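Local coordinates for outer membrane protein SusF (Bacteroides thetaiotaomicron, PDB 4FE9), which binds starch at the cell surface through its carbohydrate-binding modules, ahead of import of the starch into the periplasm for degradation, at residues Thr57-Gly62 against Ile129-Asn134. Sequence-based numbering, arbitrary orientation.
Sequences TTAEEG and IQLVGN
Leu131 reaches from strand 128-141 to Thr57 and Ala59, which belong to an ST turn at the end of strand 48-57, in the N-terminal β-domain of the protein, away from the starch-binding modules. The touching is done by one branch of the leucine: CD2 lies 3.6 Å from Thr57 OG1 and 4.2 Å from Ala59 CB, while CD1 is more distant, 4.1 Å from the same OG1. The side chains of Thr57 and Leu131 cross at about a right angle, with CD2 against the hydroxyl. Because CG of Leu131 stands anti to its carbonyl carbon, the branched end is delivered to the turn, and Leu27 and Ala29 of strand 27-33 and Ala119 and Ala121 of strand 111-122 pack around it; Ala59 also rests on Ala121. The hydroxyl beside these methyls has its polar needs met: OG1, anti to the backbone N (chi1 -170°), is hydrogen-bonded to Thr28 O and accepts the amide of Ala59, N to OG1 3.3 Å, at a nearly straight 163°. A valine in place of Thr57 would probably leave Ala59 N and Thr28 O without this hydroxyl, making the turn less firmly fixed. Beyond Ala59 the chain departs from the strand; Glu60 and Glu61 are exposed and neither reaches 129-134. On the strand, buried Leu131 contrasts with its exposed neighbours Gln130 and Val132, which do not reach 57-62. Gln130, also bonded to Asn118, reaches forward to the carbonyl of the next residue: NE2 donates to Leu131 O at 2.9 Å, the oxygen close to the amide plane but the nitrogen 42° out of the carbonyl plane.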
ATOM      1  N   THR A  57     -29.765  16.157 -33.034  1.00 15.36           N
ATOM      2  CA  THR A  57     -30.504  16.404 -31.813  1.00 16.03           C
ATOM      3  C   THR A  57     -31.970  16.492 -32.168  1.00 15.36           C
ATOM      4  O   THR A  57     -32.303  16.904 -33.271  1.00 14.13           O
ATOM      5  CB  THR A  57     -30.079  17.755 -31.206  1.00 15.14           C
ATOM      6  OG1 THR A  57     -30.642  17.890 -29.895  1.00 23.84           O
ATOM      7  CG2 THR A  57     -30.535  18.894 -32.073  1.00 17.51           C
ATOM      8  N   THR A  58     -32.850  16.209 -31.206  1.00 15.55           N
ATOM      9  CA  THR A  58     -34.251  16.486 -31.412  1.00 16.78           C
ATOM     10  C   THR A  58     -34.650  17.893 -31.018  1.00 17.55           C
ATOM     11  O   THR A  58     -35.814  18.249 -31.128  1.00 18.07           O
ATOM     12  CB  THR A  58     -35.176  15.483 -30.701  1.00 17.21           C
ATOM     13  OG1 THR A  58     -35.008  15.595 -29.295  1.00 13.56           O
ATOM     14  CG2 THR A  58     -34.886  14.018 -31.158  1.00 14.52           C
ATOM     15  N   ALA A  59     -33.676  18.735 -30.706  1.00 19.32           N
ATOM     16  CA  ALA A  59     -33.961  20.160 -30.442  1.00 19.95           C
ATOM     17  C   ALA A  59     -34.312  20.882 -31.737  1.00 22.02           C
ATOM     18  O   ALA A  59     -33.874  20.487 -32.814  1.00 22.01           O
ATOM     19  CB  ALA A  59     -32.785  20.826 -29.772  1.00 19.91           C
ATOM     20  N   GLU A  60     -35.142  21.914 -31.628  1.00 23.87           N
ATOM     21  CA  GLU A  60     -35.631  22.639 -32.800  1.00 27.31           C
ATOM     22  C   GLU A  60     -34.500  23.354 -33.541  1.00 29.06           C
ATOM     23  O   GLU A  60     -33.496  23.786 -32.930  1.00 29.71           O
ATOM     24  CB  GLU A  60     -36.731  23.633 -32.391  1.00 26.39           C
ATOM     25  CG  GLU A  60     -38.026  22.935 -31.952  1.00 31.92           C
ATOM     26  CD  GLU A  60     -39.179  23.909 -31.644  1.00 43.69           C
ATOM     27  OE1 GLU A  60     -39.845  23.727 -30.598  1.00 49.55           O
ATOM     28  OE2 GLU A  60     -39.493  24.762 -32.502  1.00 49.47           O
ATOM     29  N   GLU A  61     -34.656  23.486 -34.851  1.00 30.49           N
ATOM     30  CA  GLU A  61     -33.766  24.326 -35.634  1.00 32.37           C
ATOM     31  C   GLU A  61     -33.746  25.765 -35.061  1.00 31.65           C
ATOM     32  O   GLU A  61     -34.769  26.271 -34.572  1.00 32.17           O
ATOM     33  CB  GLU A  61     -34.204  24.339 -37.109  1.00 32.40           C
ATOM     34  CG  GLU A  61     -33.050  24.176 -38.085  1.00 37.72           C
ATOM     35  CD  GLU A  61     -31.932  23.308 -37.516  1.00 53.64           C
ATOM     36  OE1 GLU A  61     -30.788  23.806 -37.411  1.00 60.16           O
ATOM     37  OE2 GLU A  61     -32.222  22.164 -37.086  1.00 56.85           O
ATOM     38  N   GLY A  62     -32.576  26.381 -35.035  1.00 30.68           N
ATOM     39  CA  GLY A  62     -32.473  27.727 -34.461  1.00 29.63           C
ATOM     40  C   GLY A  62     -31.902  27.743 -33.043  1.00 28.56           C
ATOM     41  O   GLY A  62     -31.258  28.718 -32.640  1.00 28.98           O
ATOM     42  N   ILE A 129     -32.487  24.031 -22.261  1.00 17.28           N
ATOM     43  CA  ILE A 129     -33.214  22.790 -22.117  1.00 16.33           C
ATOM     44  C   ILE A 129     -32.267  21.620 -22.272  1.00 15.92           C
ATOM     45  O   ILE A 129     -31.534  21.552 -23.235  1.00 12.38           O
ATOM     46  CB  ILE A 129     -34.368  22.695 -23.157  1.00 16.13           C
ATOM     47  CG1 ILE A 129     -35.378  23.816 -22.897  1.00 17.12           C
ATOM     48  CG2 ILE A 129     -35.076  21.375 -23.055  1.00 14.81           C
ATOM     49  CD1 ILE A 129     -35.706  24.607 -24.151  1.00 20.86           C
ATOM     50  N   GLN A 130     -32.296  20.715 -21.292  1.00 14.99           N
ATOM     51  CA  GLN A 130     -31.337  19.616 -21.167  1.00 16.74           C
ATOM     52  C   GLN A 130     -31.421  18.652 -22.381  1.00 15.99           C
ATOM     53  O   GLN A 130     -32.521  18.286 -22.822  1.00 15.26           O
ATOM     54  CB  GLN A 130     -31.646  18.849 -19.873  1.00 15.93           C
ATOM     55  CG  GLN A 130     -30.858  17.621 -19.659  1.00 19.64           C
ATOM     56  CD  GLN A 130     -29.424  17.927 -19.253  1.00 32.48           C
ATOM     57  OE1 GLN A 130     -29.176  18.560 -18.208  1.00 34.00           O
ATOM     58  NE2 GLN A 130     -28.473  17.560 -20.114  1.00 22.61           N
ATOM     59  N   LEU A 131     -30.275  18.330 -22.970  1.00 15.46           N
ATOM     60  CA  LEU A 131     -30.191  17.214 -23.957  1.00 15.66           C
ATOM     61  C   LEU A 131     -29.697  15.938 -23.312  1.00 16.26           C
ATOM     62  O   LEU A 131     -28.731  15.957 -22.543  1.00 17.34           O
ATOM     63  CB  LEU A 131     -29.293  17.607 -25.153  1.00 14.84           C
ATOM     64  CG  LEU A 131     -29.636  18.962 -25.789  1.00 16.99           C
ATOM     65  CD1 LEU A 131     -28.581  19.453 -26.729  1.00 18.13           C
ATOM     66  CD2 LEU A 131     -31.016  18.964 -26.468  1.00 16.48           C
ATOM     67  N   VAL A 132     -30.416  14.837 -23.520  1.00 16.79           N
ATOM     68  CA  VAL A 132     -29.924  13.530 -23.074  1.00 17.77           C
ATOM     69  C   VAL A 132     -29.186  12.828 -24.232  1.00 18.09           C
ATOM     70  O   VAL A 132     -29.776  12.577 -25.305  1.00 17.75           O
ATOM     71  CB  VAL A 132     -31.077  12.604 -22.537  1.00 18.19           C
ATOM     72  CG1 VAL A 132     -30.511  11.253 -22.098  1.00 18.42           C
ATOM     73  CG2 VAL A 132     -31.824  13.269 -21.380  1.00 19.54           C
ATOM     74  N   GLY A 133     -27.871  12.685 -24.089  1.00 18.21           N
ATOM     75  CA  GLY A 133     -27.055  12.159 -25.180  1.00 17.83           C
ATOM     76  C   GLY A 133     -26.302  10.921 -24.748  1.00 18.23           C
ATOM     77  O   GLY A 133     -26.367  10.528 -23.590  1.00 16.80           O
ATOM     78  N   ASN A 134     -25.545  10.324 -25.671  1.00 17.10           N
ATOM     79  CA  ASN A 134     -24.786   9.113 -25.355  1.00 16.06           C
ATOM     80  C   ASN A 134     -23.330   9.501 -25.033  1.00 17.15           C
ATOM     81  O   ASN A 134     -22.898  10.568 -25.400  1.00 16.34           O
ATOM     82  CB  ASN A 134     -24.799   8.190 -26.573  1.00 17.01           C
ATOM     83  CG  ASN A 134     -24.417   8.926 -27.849  1.00 15.60           C
ATOM     84  OD1 ASN A 134     -24.914  10.014 -28.108  1.00 19.72           O
ATOM     85  ND2 ASN A 134     -23.409   8.435 -28.527  1.00 18.01           N
TER